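Local coordinates for hypothetical protein (Bacteroides caccae, PDB 4M8R) that is of unknown function but pairs an N-terminal Ig-like domain with a WD40-like domain, the two being packed against those of a second copy in the crystal, at the interface of chains A and B. Residues are numbered along the deposited sequence; one frame, centred on the assembly and turned at random. Chains: chain A/B, hypothetical protein.

Contacts 1 and 2 lie about 27 Å apart, measured between the centres of their C-alpha atoms. Contact 1 sets the loop after strand 43-50 of chain B against the WD40-like domain of chain A; contact 2 sets the connection between strands 99-108 and 118-123 of chain A against the WD40-like domain of chain B. Both draw on the loop between strands 303-310 and 325-333, but from opposite copies: A:Met311 and A:Gln324 in contact 1, B:Leu313 in contact 2. Two-fold symmetry gives each contact a twin, suggesting reciprocal pairing within the four-copy deposited assembly, although the structure alone does not show whether the A-B pair forms in solution.

Contact 1: the interface of chains A and B. Residues chain A 266, 311, 324-326; chain B 53-54.
A:Gln266 turns CG away from its own backbone N (chi1 -170°) and runs on extended, which carries its amide to the backbone of B:Glu54. B:Glu54 folds at chi2 (-60°), leaving its carboxylate to one side of that amide. The loop 53-54 belongs to the Ig-like domain of one DUF4784 chain, and the residues it meets belong to the WD40-like domain of the other. Both ends of the glutamine amide are used. OE1 accepts from the backbone N of B:Glu54 at 3.2 Å, a donor standing above the carbonyl plane and not on a lone pair. NE2 gives a nearly straight bond (165° at H) to the carbonyl O of B:Glu54, also 3.2 Å long; this oxygen lies close to the plane of the glutamine amide, while NE2 stands above the plane of the peptide carbonyl. Within chain A, the backbone N of A:Lys325 reaches OE1 of A:Gln266 on a lone pair at 2.9 Å, so two N-H groups grip one oxygen and help fix which way the amide is flipped. An alanine in place of A:Gln266 would probably leave the backbone N and O of B:Glu54 without these partners and take the side-chain acceptor from A:Lys325 N. Water 1 makes a second link: it lies 2.9 Å from the side-chain OE1 of A:Gln324, 3.0 Å from the backbone N of B:Gly53 and 2.8 Å from the carbonyl O of B:Glu54. That carbonyl therefore meets both the water and the glutamine amide. On the B:Gly53 side, CG of the selenomethionine A:Met311 comes within 4.0 Å of CA of B:Gly53, a loose approach. The chain of A:Lys326 passes by the carboxylate of B:Glu54; NZ and OE2 remain 4.9 Å apart, too far for a salt bridge, though their opposite charges may attract weakly.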
ATOM      1  N   GLN A 266      17.490 -13.890  -6.046  1.00 56.42           N
ATOM      2  CA  GLN A 266      16.117 -13.443  -6.296  1.00 56.44           C
ATOM      3  C   GLN A 266      15.187 -14.656  -6.259  1.00 57.46           C
ATOM      4  O   GLN A 266      15.521 -15.719  -6.785  1.00 55.21           O
ATOM      5  CB  GLN A 266      15.986 -12.693  -7.630  1.00 57.53           C
ATOM      6  CG  GLN A 266      14.638 -11.993  -7.817  1.00 56.91           C
ATOM      7  CD  GLN A 266      14.515 -11.254  -9.145  1.00 58.02           C
ATOM      8  OE1 GLN A 266      15.015 -10.142  -9.299  1.00 55.97           O
ATOM      9  NE2 GLN A 266      13.834 -11.870 -10.109  1.00 60.07           N
HETATM   10  N   MSE A 311      17.722  -3.839  -6.860  1.00 50.97           N
HETATM   11  CA  MSE A 311      17.388  -3.082  -8.078  1.00 52.58           C
HETATM   12  C   MSE A 311      16.123  -2.266  -7.944  1.00 53.73           C
HETATM   13  O   MSE A 311      15.747  -1.548  -8.869  1.00 54.25           O
HETATM   14  CB  MSE A 311      17.258  -4.048  -9.250  1.00 53.09           C
HETATM   15  CG  MSE A 311      18.507  -4.907  -9.424  1.00 53.11           C
HETATM   16 SE   MSE A 311      20.111  -3.807  -9.709  0.75 53.20          SE
HETATM   17  CE  MSE A 311      19.626  -2.956 -11.419  1.00 57.28           C
ATOM     18  N   GLN A 324      13.508  -7.572  -6.126  1.00 60.72           N
ATOM     19  CA  GLN A 324      14.281  -7.773  -7.355  1.00 60.30           C
ATOM     20  C   GLN A 324      15.754  -7.431  -7.175  1.00 55.88           C
ATOM     21  O   GLN A 324      16.092  -6.390  -6.624  1.00 53.57           O
ATOM     22  CB  GLN A 324      13.671  -6.965  -8.500  1.00 63.70           C
ATOM     23  CG  GLN A 324      12.385  -7.588  -9.027  1.00 68.06           C
ATOM     24  CD  GLN A 324      11.419  -6.587  -9.626  1.00 71.15           C
ATOM     25  OE1 GLN A 324      10.955  -6.756 -10.754  1.00 76.36           O
ATOM     26  NE2 GLN A 324      11.093  -5.547  -8.865  1.00 69.46           N
ATOM     27  N   LYS A 325      16.630  -8.315  -7.644  1.00 55.48           N
ATOM     28  CA  LYS A 325      18.059  -8.176  -7.384  1.00 53.67           C
ATOM     29  C   LYS A 325      18.954  -9.019  -8.288  1.00 55.13           C
ATOM     30  O   LYS A 325      18.520  -9.997  -8.891  1.00 57.78           O
ATOM     31  CB  LYS A 325      18.359  -8.496  -5.913  1.00 51.94           C
ATOM     32  CG  LYS A 325      17.685  -9.753  -5.413  1.00 53.86           C
ATOM     33  CD  LYS A 325      17.756  -9.922  -3.904  1.00 51.18           C
ATOM     34  CE  LYS A 325      16.646 -10.859  -3.447  1.00 53.33           C
ATOM     35  NZ  LYS A 325      17.152 -11.948  -2.577  1.00 53.55           N
ATOM     36  N   LYS A 326      20.210  -8.594  -8.380  1.00 54.94           N
ATOM     37  CA  LYS A 326      21.269  -9.356  -9.022  1.00 56.27           C
ATOM     38  C   LYS A 326      22.258  -9.726  -7.931  1.00 53.08           C
ATOM     39  O   LYS A 326      22.680  -8.864  -7.166  1.00 50.92           O
ATOM     40  CB  LYS A 326      21.958  -8.512 -10.094  1.00 58.49           C
ATOM     41  CG  LYS A 326      21.057  -8.172 -11.272  1.00 62.51           C
ATOM     42  CD  LYS A 326      21.555  -6.948 -12.026  1.00 64.36           C
ATOM     43  CE  LYS A 326      20.558  -6.495 -13.087  1.00 67.90           C
ATOM     44  NZ  LYS A 326      20.488  -7.426 -14.247  1.00 72.11           N
TER
ATOM     45  N   GLY B  53      15.513  -6.751 -11.991  1.00 51.50           N
ATOM     46  CA  GLY B  53      16.516  -7.705 -11.535  1.00 54.36           C
ATOM     47  C   GLY B  53      16.680  -8.803 -12.557  1.00 56.60           C
ATOM     48  O   GLY B  53      17.057  -8.544 -13.691  1.00 63.77           O
ATOM     49  N   GLU B  54      16.411 -10.036 -12.154  1.00 59.69           N
ATOM     50  CA  GLU B  54      16.339 -11.131 -13.096  1.00 61.43           C
ATOM     51  C   GLU B  54      14.937 -11.156 -13.710  1.00 59.00           C
ATOM     52  O   GLU B  54      13.984 -10.686 -13.087  1.00 58.63           O
ATOM     53  CB  GLU B  54      16.671 -12.456 -12.404  1.00 68.61           C
ATOM     54  CG  GLU B  54      18.057 -12.501 -11.761  1.00 72.99           C
ATOM     55  CD  GLU B  54      19.200 -12.285 -12.746  1.00 77.27           C
ATOM     56  OE1 GLU B  54      19.007 -12.480 -13.968  1.00 80.12           O
ATOM     57  OE2 GLU B  54      20.308 -11.922 -12.297  1.00 79.92           O
TER
HETATM   58  O   HOH W   1      12.941  -8.181 -12.311  1.00 44.11           O

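Contact 2: the interface of chains A and B. Residues chain A 112, 115; chain B 313, 379.
Apolar contact between A:Lys115 and B:Ile379 dominates this patch of the A-B interface of the DUF4784 protein. The two side chains meet at about a right angle, the terminal methyl CD1 of the isoleucine lying against the far end of the lysine. CE of A:Lys115 comes within 3.7 Å of CD1 of B:Ile379, and CG1 of the isoleucine follows at 4.2 Å from the same CE. B:Ile379 places CG1 between its backbone N and carbonyl carbon (chi1 51°) and continues extended to CD1, pointing this methyl across the boundary. Its other branch, CG2, packs 3.9 Å from CD2 of B:Leu313, so the leucine flanks the isoleucine within chain B. B:Leu313 also approaches the lysine directly, but more loosely, with CD1 4.4 Å from CD of A:Lys115. The lysine thus has aliphatic neighbours along the outer half of its chain, the isoleucine at the end and the leucine nearer the middle.

Polar groups border this packing. A:Lys115 bends at chi3 and again at chi4 (-59°), and its amine NZ rests 3.6 Å from CD1 of B:Ile379, a van der Waals approach to a methyl group. On its own side, NZ lies 4.3 Å from the amide oxygen OE1 of A:Gln112, beyond hydrogen-bonding distance, although the amide dipole might still favour the ammonium electrostatically. The same glutamine extends toward the isoleucine, its NE2 4.3 Å from CD1 of B:Ile379, and so flanks the methyl at the margin of the patch.

All four residues sit in loops. A:Gln112 and A:Lys115 lie on the connection between strands 99-108 and 118-123. B:Leu313 follows strand 303-310, and B:Ile379 precedes strand 381-387, both in the WD40-like domain of chain B.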
ATOM      1  N   GLN A 112      11.598   8.398  18.381  1.00 35.80           N
ATOM      2  CA  GLN A 112      11.747   7.860  17.032  1.00 36.62           C
ATOM      3  C   GLN A 112      13.200   7.953  16.599  1.00 35.67           C
ATOM      4  O   GLN A 112      13.855   8.961  16.825  1.00 35.25           O
ATOM      5  CB  GLN A 112      10.847   8.593  16.040  1.00 39.07           C
ATOM      6  CG  GLN A 112       9.393   8.160  16.125  1.00 41.92           C
ATOM      7  CD  GLN A 112       8.503   8.936  15.179  1.00 44.14           C
ATOM      8  OE1 GLN A 112       7.961   8.377  14.231  1.00 49.11           O
ATOM      9  NE2 GLN A 112       8.360  10.231  15.423  1.00 44.53           N
ATOM     10  N   LYS A 115      16.113   8.054  10.376  1.00 49.05           N
ATOM     11  CA  LYS A 115      15.947   7.108   9.269  1.00 53.09           C
ATOM     12  C   LYS A 115      17.034   7.200   8.192  1.00 48.13           C
ATOM     13  O   LYS A 115      17.088   6.351   7.304  1.00 45.99           O
ATOM     14  CB  LYS A 115      14.572   7.284   8.623  1.00 62.92           C
ATOM     15  CG  LYS A 115      13.400   7.234   9.598  1.00 75.59           C
ATOM     16  CD  LYS A 115      12.060   7.326   8.870  1.00 88.61           C
ATOM     17  CE  LYS A 115      11.047   8.201   9.604  1.00 85.93           C
ATOM     18  NZ  LYS A 115      10.744   7.732  10.988  1.00 83.29           N
TER
ATOM     19  N   LEU B 313       6.220  10.812   6.537  1.00 64.94           N
ATOM     20  CA  LEU B 313       6.544  10.711   5.115  1.00 67.35           C
ATOM     21  C   LEU B 313       5.243  10.675   4.314  1.00 72.81           C
ATOM     22  O   LEU B 313       4.303   9.973   4.694  1.00 74.37           O
ATOM     23  CB  LEU B 313       7.374   9.456   4.827  1.00 65.47           C
ATOM     24  CG  LEU B 313       8.717   9.339   5.558  1.00 68.21           C
ATOM     25  CD1 LEU B 313       9.264   7.922   5.464  1.00 71.00           C
ATOM     26  CD2 LEU B 313       9.726  10.340   5.017  1.00 64.46           C
ATOM     27  N   ILE B 379      11.834  13.867   8.529  1.00 54.24           N
ATOM     28  CA  ILE B 379      10.528  14.206   9.073  1.00 51.59           C
ATOM     29  C   ILE B 379      10.708  15.270  10.138  1.00 47.49           C
ATOM     30  O   ILE B 379      11.691  15.260  10.866  1.00 48.11           O
ATOM     31  CB  ILE B 379       9.793  12.981   9.666  1.00 58.94           C
ATOM     32  CG1 ILE B 379      10.682  12.209  10.655  1.00 62.88           C
ATOM     33  CG2 ILE B 379       9.330  12.056   8.549  1.00 60.76           C
ATOM     34  CD1 ILE B 379       9.927  11.195  11.489  1.00 67.52           C
TER